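Local coordinates for mucin-like protocadherin (PDB 6OAE), which probably forms calcium-dependent heterophilic adhesion complexes with CDHR2 between microvilli, through an extracellular region whose first two cadherin repeats make up this piece, at residues P98-K103 / L125-R130; D134-T139 / L179-T184. All blocks are in the same frame, centred on the assembly; numbering follows the deposited sequence.

Interaction 1 (P98-K103 / L125-R130). With CA (calcium ion), chain E.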
ATOM      1  N   PRO A  98       0.888  -6.526  -4.825  1.00 24.81           N
ATOM      2  CA  PRO A  98       0.155  -6.026  -5.981  1.00 25.47           C
ATOM      3  C   PRO A  98      -0.640  -7.204  -6.550  1.00 25.79           C
ATOM      4  O   PRO A  98      -0.222  -8.341  -6.430  1.00 25.56           O
ATOM      5  CB  PRO A  98       1.243  -5.498  -6.933  1.00 25.84           C
ATOM      6  CG  PRO A  98       2.484  -6.298  -6.550  1.00 25.23           C
ATOM      7  CD  PRO A  98       2.333  -6.589  -5.066  1.00 25.45           C
ATOM      8  N   GLU A  99      -1.797  -6.895  -7.127  1.00 28.19           N
ATOM      9  CA  GLU A  99      -2.700  -7.897  -7.715  1.00 28.98           C
ATOM     10  C   GLU A  99      -3.150  -7.401  -9.079  1.00 27.15           C
ATOM     11  O   GLU A  99      -3.559  -6.234  -9.168  1.00 27.29           O
ATOM     12  CB  GLU A  99      -3.911  -8.103  -6.810  1.00 31.95           C
ATOM     13  CG  GLU A  99      -3.572  -8.778  -5.505  1.00 36.15           C
ATOM     14  CD  GLU A  99      -4.690  -8.731  -4.475  1.00 37.91           C
ATOM     15  OE1 GLU A  99      -5.843  -8.495  -4.874  1.00 40.85           O
ATOM     16  OE2 GLU A  99      -4.391  -8.926  -3.283  1.00 46.60           O
ATOM     17  N   PHE A 100      -3.049  -8.256 -10.087  1.00 27.31           N
ATOM     18  CA  PHE A 100      -3.651  -8.018 -11.414  1.00 26.52           C
ATOM     19  C   PHE A 100      -5.119  -8.396 -11.310  1.00 29.09           C
ATOM     20  O   PHE A 100      -5.436  -9.340 -10.589  1.00 29.28           O
ATOM     21  CB  PHE A 100      -3.001  -8.873 -12.486  1.00 26.07           C
ATOM     22  CG  PHE A 100      -1.602  -8.473 -12.871  1.00 24.41           C
ATOM     23  CD1 PHE A 100      -1.375  -7.286 -13.557  1.00 23.51           C
ATOM     24  CD2 PHE A 100      -0.526  -9.304 -12.582  1.00 23.60           C
ATOM     25  CE1 PHE A 100      -0.091  -6.932 -13.941  1.00 23.29           C
ATOM     26  CE2 PHE A 100       0.760  -8.945 -12.966  1.00 22.77           C
ATOM     27  CZ  PHE A 100       0.970  -7.769 -13.648  1.00 23.29           C
ATOM     28  N   PRO A 101      -6.042  -7.671 -11.977  1.00 30.22           N
ATOM     29  CA  PRO A 101      -7.446  -8.116 -12.068  1.00 30.80           C
ATOM     30  C   PRO A 101      -7.729  -9.249 -13.086  1.00 31.29           C
ATOM     31  O   PRO A 101      -8.897  -9.520 -13.348  1.00 32.77           O
ATOM     32  CB  PRO A 101      -8.141  -6.799 -12.431  1.00 30.10           C
ATOM     33  CG  PRO A 101      -7.130  -6.069 -13.298  1.00 30.24           C
ATOM     34  CD  PRO A 101      -5.812  -6.356 -12.606  1.00 29.65           C
ATOM     35  N   PHE A 102      -6.692  -9.909 -13.622  1.00 30.68           N
ATOM     36  CA  PHE A 102      -6.783 -11.073 -14.540  1.00 29.77           C
ATOM     37  C   PHE A 102      -5.613 -12.018 -14.288  1.00 30.72           C
ATOM     38  O   PHE A 102      -4.561 -11.552 -13.734  1.00 28.89           O
ATOM     39  CB  PHE A 102      -6.769 -10.597 -16.003  1.00 30.55           C
ATOM     40  CG  PHE A 102      -5.526  -9.827 -16.375  1.00 30.02           C
ATOM     41  CD1 PHE A 102      -5.411  -8.476 -16.071  1.00 30.67           C
ATOM     42  CD2 PHE A 102      -4.466 -10.456 -17.004  1.00 30.49           C
ATOM     43  CE1 PHE A 102      -4.258  -7.769 -16.390  1.00 31.26           C
ATOM     44  CE2 PHE A 102      -3.320  -9.741 -17.331  1.00 30.65           C
ATOM     45  CZ  PHE A 102      -3.224  -8.406 -17.026  1.00 29.92           C
ATOM     46  N   LYS A 103      -5.757 -13.282 -14.702  1.00 29.73           N
ATOM     47  CA  LYS A 103      -4.700 -14.324 -14.612  1.00 32.92           C
ATOM     48  C   LYS A 103      -4.056 -14.511 -15.991  1.00 33.60           C
ATOM     49  O   LYS A 103      -2.830 -14.399 -16.109  1.00 31.89           O
ATOM     50  CB  LYS A 103      -5.278 -15.656 -14.136  1.00 35.50           C
ATOM     51  CG  LYS A 103      -5.932 -15.638 -12.762  1.00 38.09           C
ATOM     52  CD  LYS A 103      -6.771 -16.900 -12.498  1.00 40.63           C
ATOM     53  CE  LYS A 103      -7.582 -16.808 -11.226  1.00 41.58           C
ATOM     54  NZ  LYS A 103      -6.695 -16.749 -10.046  1.00 43.66           N
ATOM     55  N   LEU A 125      -3.696  -3.228 -18.281  1.00 26.28           N
ATOM     56  CA  LEU A 125      -2.594  -4.083 -17.742  1.00 25.89           C
ATOM     57  C   LEU A 125      -2.282  -3.789 -16.280  1.00 25.91           C
ATOM     58  O   LEU A 125      -1.742  -4.680 -15.667  1.00 27.43           O
ATOM     59  CB  LEU A 125      -1.317  -3.897 -18.578  1.00 24.56           C
ATOM     60  CG  LEU A 125      -1.401  -4.376 -20.027  1.00 24.53           C
ATOM     61  CD1 LEU A 125      -0.010  -4.439 -20.663  1.00 25.76           C
ATOM     62  CD2 LEU A 125      -2.051  -5.734 -20.108  1.00 24.67           C
ATOM     63  N   GLN A 126      -2.584  -2.608 -15.768  1.00 27.07           N
ATOM     64  CA  GLN A 126      -2.080  -2.168 -14.441  1.00 28.36           C
ATOM     65  C   GLN A 126      -2.611  -3.084 -13.334  1.00 27.20           C
ATOM     66  O   GLN A 126      -3.757  -3.587 -13.416  1.00 25.21           O
ATOM     67  CB  GLN A 126      -2.369  -0.694 -14.176  1.00 31.26           C
ATOM     68  CG  GLN A 126      -3.848  -0.342 -14.073  1.00 34.01           C
ATOM     69  CD  GLN A 126      -4.048   1.153 -14.143  1.00 36.81           C
ATOM     70  OE1 GLN A 126      -3.090   1.929 -14.189  1.00 40.06           O
ATOM     71  NE2 GLN A 126      -5.305   1.574 -14.151  1.00 39.21           N
ATOM     72  N   ALA A 127      -1.761  -3.311 -12.343  1.00 26.42           N
ATOM     73  CA  ALA A 127      -2.113  -3.972 -11.076  1.00 26.67           C
ATOM     74  C   ALA A 127      -2.512  -2.896 -10.064  1.00 26.99           C
ATOM     75  O   ALA A 127      -2.346  -1.696 -10.351  1.00 27.84           O
ATOM     76  CB  ALA A 127      -0.944  -4.797 -10.601  1.00 26.30           C
ATOM     77  N   GLU A 128      -3.012  -3.334  -8.913  1.00 27.85           N
ATOM     78  CA  GLU A 128      -3.353  -2.450  -7.773  0.50 28.04           C
ATOM     79  C   GLU A 128      -2.742  -3.048  -6.510  1.00 26.98           C
ATOM     80  O   GLU A 128      -2.777  -4.292  -6.361  1.00 25.71           O
ATOM     81  CB  GLU A 128      -4.859  -2.278  -7.595  0.50 29.44           C
ATOM     82  CG  GLU A 128      -5.211  -1.090  -6.717  0.50 29.66           C
ATOM     83  CD  GLU A 128      -6.676  -0.708  -6.807  0.50 30.67           C
ATOM     84  OE1 GLU A 128      -7.393  -1.321  -7.641  0.50 30.42           O
ATOM     85  OE2 GLU A 128      -7.098   0.185  -6.057  0.50 32.14           O
ATOM     86  N   ASP A 129      -2.188  -2.170  -5.681  1.00 26.93           N
ATOM     87  CA  ASP A 129      -1.517  -2.512  -4.406  1.00 26.23           C
ATOM     88  C   ASP A 129      -2.151  -1.640  -3.323  1.00 25.98           C
ATOM     89  O   ASP A 129      -2.118  -0.395  -3.474  1.00 24.64           O
ATOM     90  CB  ASP A 129      -0.015  -2.307  -4.590  1.00 25.41           C
ATOM     91  CG  ASP A 129       0.824  -2.787  -3.445  1.00 24.89           C
ATOM     92  OD1 ASP A 129       0.390  -2.614  -2.274  1.00 23.53           O
ATOM     93  OD2 ASP A 129       1.908  -3.316  -3.718  1.00 24.92           O
ATOM     94  N   ARG A 130      -2.701  -2.263  -2.271  1.00 27.18           N
ATOM     95  CA  ARG A 130      -3.395  -1.537  -1.163  1.00 26.66           C
ATOM     96  C   ARG A 130      -2.398  -0.681  -0.363  1.00 25.60           C
ATOM     97  O   ARG A 130      -2.861   0.148   0.426  1.00 24.54           O
ATOM     98  CB  ARG A 130      -4.209  -2.508  -0.301  1.00 28.76           C
ATOM     99  CG  ARG A 130      -5.399  -3.128  -1.031  1.00 31.27           C
ATOM    100  CD  ARG A 130      -6.244  -4.031  -0.142  1.00 33.51           C
ATOM    101  NE  ARG A 130      -7.406  -4.565  -0.847  1.00 34.38           N
ATOM    102  CZ  ARG A 130      -8.486  -3.860  -1.165  1.00 37.17           C
ATOM    103  NH1 ARG A 130      -9.479  -4.437  -1.827  1.00 37.96           N
ATOM    104  NH2 ARG A 130      -8.583  -2.579  -0.822  1.00 39.05           N
TER
HETATM  105 CA    CA E 304       2.916  -3.405  -1.476  1.00 23.42          CA
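Phe100 turns its ring edge to Leu125 and one face to Ala127: CG lies anti to its carbonyl carbon (chi1 -72°), so that although the CB bond leaves the partner segment, the ring comes back to it. Phe100 CE1 meets Leu125 O at 3.3 Å, the oxygen lying in the ring plane at the positively polarised C-H rim, while Ala127 CB lies over one ring face, 3.9 Å from Phe100 CD1. Phe102 takes the crowded position between its backbone N and carbonyl carbon (chi1 60°). That turns its tip toward Leu125, Phe102 CZ 4.2 Å from Leu125 CD2, and lays one face over CB of Phe100. Between the aromatic end and the calcium end, a single antiparallel bridge joins Glu99 and Glu128. Glu99 N donates to Glu128 O (2.9 Å) and Glu128 N returns a bond to Glu99 O (3.0 Å), each donor sitting above the plane of the carbonyl it addresses. In this cadherin repeat the bridge pins the segment that follows the calcium-binding Asn94 and Asn96 against the loop carrying Asp129. Beyond it, Pro98 and Asp129 run side by side in the same direction, Pro98 CD 3.6 Å from Asp129 OD2. With CG anti to the backbone N (chi1 -172°), Asp129 turns both carboxylate oxygens to the ion, OD2 at 2.5 Å and OD1 at 2.8 Å; Asp131, Asp134 and Asp183 complete the site.

Interaction 2 (D134-T139 / L179-T184). With CA (calcium ion), chain E.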
ATOM      1  N   ASP A 134       2.967   2.743  -2.864  1.00 26.32           N
ATOM      2  CA  ASP A 134       3.908   1.835  -3.573  1.00 25.05           C
ATOM      3  C   ASP A 134       3.881   2.168  -5.071  1.00 24.39           C
ATOM      4  O   ASP A 134       2.778   2.199  -5.645  1.00 24.93           O
ATOM      5  CB  ASP A 134       3.586   0.357  -3.329  1.00 25.58           C
ATOM      6  CG  ASP A 134       4.068  -0.178  -1.993  1.00 25.91           C
ATOM      7  OD1 ASP A 134       4.639   0.620  -1.196  1.00 27.68           O
ATOM      8  OD2 ASP A 134       3.904  -1.396  -1.768  1.00 24.79           O
ATOM      9  N   ILE A 135       5.054   2.414  -5.650  1.00 23.25           N
ATOM     10  CA  ILE A 135       5.236   2.532  -7.122  1.00 23.85           C
ATOM     11  C   ILE A 135       5.388   1.121  -7.646  1.00 21.87           C
ATOM     12  O   ILE A 135       6.209   0.372  -7.069  1.00 21.09           O
ATOM     13  CB  ILE A 135       6.447   3.411  -7.488  1.00 24.74           C
ATOM     14  CG1 ILE A 135       6.347   4.797  -6.837  1.00 26.97           C
ATOM     15  CG2 ILE A 135       6.599   3.496  -9.008  1.00 25.07           C
ATOM     16  CD1 ILE A 135       5.032   5.486  -7.098  1.00 28.54           C
ATOM     17  N   LEU A 136       4.634   0.758  -8.680  1.00 20.69           N
ATOM     18  CA  LEU A 136       4.680  -0.626  -9.216  1.00 21.22           C
ATOM     19  C   LEU A 136       5.594  -0.657 -10.452  1.00 20.48           C
ATOM     20  O   LEU A 136       5.566   0.279 -11.243  1.00 20.73           O
ATOM     21  CB  LEU A 136       3.253  -1.097  -9.513  1.00 21.20           C
ATOM     22  CG  LEU A 136       2.325  -1.110  -8.295  1.00 21.47           C
ATOM     23  CD1 LEU A 136       1.013  -1.788  -8.632  1.00 21.50           C
ATOM     24  CD2 LEU A 136       2.984  -1.774  -7.092  1.00 21.77           C
ATOM     25  N   PHE A 137       6.370  -1.722 -10.552  1.00 21.04           N
ATOM     26  CA  PHE A 137       7.431  -1.971 -11.548  1.00 21.29           C
ATOM     27  C   PHE A 137       7.013  -3.197 -12.351  1.00 21.50           C
ATOM     28  O   PHE A 137       6.855  -4.274 -11.758  1.00 21.71           O
ATOM     29  CB  PHE A 137       8.768  -2.174 -10.850  1.00 20.78           C
ATOM     30  CG  PHE A 137       9.309  -0.901 -10.262  1.00 22.12           C
ATOM     31  CD1 PHE A 137       8.806  -0.396  -9.064  1.00 21.94           C
ATOM     32  CD2 PHE A 137      10.315  -0.195 -10.917  1.00 21.95           C
ATOM     33  CE1 PHE A 137       9.298   0.795  -8.545  1.00 22.10           C
ATOM     34  CE2 PHE A 137      10.810   0.990 -10.386  1.00 21.93           C
ATOM     35  CZ  PHE A 137      10.308   1.476  -9.199  1.00 22.46           C
ATOM     36  N   TYR A 138       6.852  -3.013 -13.658  1.00 21.71           N
ATOM     37  CA  TYR A 138       6.314  -4.025 -14.589  1.00 21.04           C
ATOM     38  C   TYR A 138       7.399  -4.505 -15.531  1.00 22.01           C
ATOM     39  O   TYR A 138       8.182  -3.675 -16.061  1.00 21.60           O
ATOM     40  CB  TYR A 138       5.175  -3.432 -15.395  1.00 20.33           C
ATOM     41  CG  TYR A 138       3.996  -3.001 -14.580  1.00 19.79           C
ATOM     42  CD1 TYR A 138       3.935  -1.730 -14.021  1.00 20.97           C
ATOM     43  CD2 TYR A 138       2.928  -3.864 -14.368  1.00 20.48           C
ATOM     44  CE1 TYR A 138       2.834  -1.332 -13.275  1.00 21.39           C
ATOM     45  CE2 TYR A 138       1.820  -3.471 -13.637  1.00 21.89           C
ATOM     46  CZ  TYR A 138       1.774  -2.202 -13.088  1.00 21.81           C
ATOM     47  OH  TYR A 138       0.691  -1.803 -12.347  1.00 23.41           O
ATOM     48  N   THR A 139       7.416  -5.810 -15.744  1.00 22.53           N
ATOM     49  CA  THR A 139       8.369  -6.517 -16.617  1.00 23.50           C
ATOM     50  C   THR A 139       7.591  -7.401 -17.570  1.00 23.19           C
ATOM     51  O   THR A 139       6.658  -8.069 -17.101  1.00 23.25           O
ATOM     52  CB  THR A 139       9.355  -7.348 -15.794  1.00 25.83           C
ATOM     53  OG1 THR A 139       9.966  -6.421 -14.896  1.00 30.14           O
ATOM     54  CG2 THR A 139      10.400  -8.004 -16.663  1.00 28.87           C
ATOM     55  N   LEU A 179       3.608 -11.267 -17.814  1.00 23.58           N
ATOM     56  CA  LEU A 179       3.629  -9.899 -17.269  1.00 23.40           C
ATOM     57  C   LEU A 179       3.858 -10.024 -15.767  1.00 22.62           C
ATOM     58  O   LEU A 179       3.023 -10.658 -15.107  1.00 22.99           O
ATOM     59  CB  LEU A 179       2.309  -9.204 -17.588  1.00 23.23           C
ATOM     60  CG  LEU A 179       2.224  -7.746 -17.144  1.00 23.25           C
ATOM     61  CD1 LEU A 179       3.278  -6.877 -17.813  1.00 24.26           C
ATOM     62  CD2 LEU A 179       0.845  -7.220 -17.420  1.00 23.73           C
ATOM     63  N   LEU A 180       4.958  -9.467 -15.271  1.00 21.68           N
ATOM     64  CA  LEU A 180       5.300  -9.470 -13.828  1.00 23.47           C
ATOM     65  C   LEU A 180       5.098  -8.073 -13.288  1.00 22.20           C
ATOM     66  O   LEU A 180       5.385  -7.105 -14.006  1.00 22.44           O
ATOM     67  CB  LEU A 180       6.758  -9.871 -13.612  1.00 25.93           C
ATOM     68  CG  LEU A 180       7.226 -11.120 -14.344  1.00 29.98           C
ATOM     69  CD1 LEU A 180       8.684 -11.398 -14.011  1.00 32.62           C
ATOM     70  CD2 LEU A 180       6.361 -12.309 -13.991  1.00 31.42           C
ATOM     71  N   VAL A 181       4.662  -7.969 -12.043  1.00 21.23           N
ATOM     72  CA  VAL A 181       4.648  -6.656 -11.363  1.00 21.15           C
ATOM     73  C   VAL A 181       5.266  -6.878  -9.990  1.00 21.62           C
ATOM     74  O   VAL A 181       4.998  -7.943  -9.401  1.00 22.25           O
ATOM     75  CB  VAL A 181       3.235  -6.046 -11.293  1.00 20.75           C
ATOM     76  CG1 VAL A 181       2.262  -6.899 -10.473  1.00 21.00           C
ATOM     77  CG2 VAL A 181       3.287  -4.622 -10.780  1.00 21.19           C
ATOM     78  N   ARG A 182       6.069  -5.930  -9.523  1.00 21.49           N
ATOM     79  CA  ARG A 182       6.590  -5.935  -8.133  1.00 22.45           C
ATOM     80  C   ARG A 182       6.348  -4.542  -7.561  1.00 22.33           C
ATOM     81  O   ARG A 182       6.193  -3.580  -8.364  1.00 21.06           O
ATOM     82  CB  ARG A 182       8.054  -6.393  -8.074  1.00 23.61           C
ATOM     83  CG  ARG A 182       9.022  -5.492  -8.813  1.00 25.14           C
ATOM     84  CD  ARG A 182      10.504  -5.774  -8.594  1.00 26.83           C
ATOM     85  NE  ARG A 182      11.271  -4.729  -9.272  1.00 27.03           N
ATOM     86  CZ  ARG A 182      11.629  -4.727 -10.564  1.00 30.38           C
ATOM     87  NH1 ARG A 182      11.325  -5.730 -11.377  1.00 31.89           N
ATOM     88  NH2 ARG A 182      12.316  -3.708 -11.045  1.00 29.78           N
ATOM     89  N   ASP A 183       6.332  -4.430  -6.228  1.00 22.29           N
ATOM     90  CA  ASP A 183       6.034  -3.154  -5.524  1.00 22.46           C
ATOM     91  C   ASP A 183       7.326  -2.514  -4.993  1.00 23.98           C
ATOM     92  O   ASP A 183       7.221  -1.661  -4.128  1.00 23.37           O
ATOM     93  CB  ASP A 183       4.998  -3.386  -4.430  1.00 22.91           C
ATOM     94  CG  ASP A 183       5.359  -4.442  -3.399  1.00 22.39           C
ATOM     95  OD1 ASP A 183       6.508  -4.978  -3.432  1.00 21.60           O
ATOM     96  OD2 ASP A 183       4.465  -4.738  -2.586  1.00 23.42           O
ATOM     97  N   THR A 184       8.495  -2.926  -5.492  1.00 23.80           N
ATOM     98  CA  THR A 184       9.817  -2.362  -5.125  1.00 23.65           C
ATOM     99  C   THR A 184      10.647  -2.159  -6.386  1.00 24.41           C
ATOM    100  O   THR A 184      10.536  -2.924  -7.340  1.00 23.85           O
ATOM    101  CB  THR A 184      10.552  -3.264  -4.126  1.00 24.01           C
ATOM    102  OG1 THR A 184      10.818  -4.534  -4.741  1.00 24.05           O
ATOM    103  CG2 THR A 184       9.771  -3.418  -2.841  1.00 23.83           C
TER
HETATM  104 CA    CA E 304       2.916  -3.405  -1.476  1.00 23.42          CA
HETATM  105  O   HOH W   1       7.746   0.893  -4.843  1.00 32.48           O
HETATM  106  O   HOH W   2       8.343  -6.657 -12.653  1.00 28.48           O
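Strands 137-139 and 179-182 run antiparallel, the axes of these short segments approaching to 4.7 Å, and the densest packing lies where Tyr138 faces Val181 in a non-hydrogen-bonded pair. Val181 CG2, anti to its backbone N, sits over one face of the Tyr138 ring in a CH-pi contact, 3.7 Å from the centroid, and also touches Leu136 CB. The Tyr138 hydroxyl reaches beyond the strands to Ala127 N. An alanine in place of Tyr138 would remove the ring and hydroxyl, and would probably leave Val181 poorly covered and the Ala127 N-H without this partner. On either side of this pair, two-way backbone bonds link Phe137 with Arg182 and Thr139 with Leu180, the straightest from Leu180 N to Thr139 O (2.9 Å, 175°).

The face bearing Phe137, Thr139, Leu180 and Arg182 is looser and hydrated. Phe137 CB lies over one face of the Arg182 guanidinium, 3.8 Å from Arg182 CZ, and ring and guanidinium planes are 18° apart; Arg182 NE bonds weakly to Thr184 O, and Arg182 NH2 hydrogen-bonds to Pro185 O. One water joins Phe137 O to Thr139 OG1, while another spans Ile135 O and Asp183 O where the strands part. There Asp134 and Asp183, the latter also partnered by His193, project side by side, each OD2 binding calcium at 2.3 Å. With Asp134 OD2 and Asp183 OD2 3.5 Å apart, this end of the cadherin repeat would probably be electrostatically strained without the cation, in keeping with calcium-dependent adhesion.

Followed from the N terminus, the chain reaches residues 98-103 in the loop between strands 79-91 and 104-110. Interaction 1 closes its loop when residues 125-130 return after helix 122-125. Only then does interaction 2 open, at 134-139, to close at 179-184 after a longer, strand-rich excursion; the two loops follow in series, neither nesting nor crossing. Interaction 1 ties the connection before strand 104-110 to the calcium loop, whereas interaction 2 joins outermost strand 137-142 to strand 174-182. The contacts also meet each other: Gln126 CA packs on Tyr138 OH, Phe100 CZ packs on Val181 CG1, and one calcium ion gathers ligands from both.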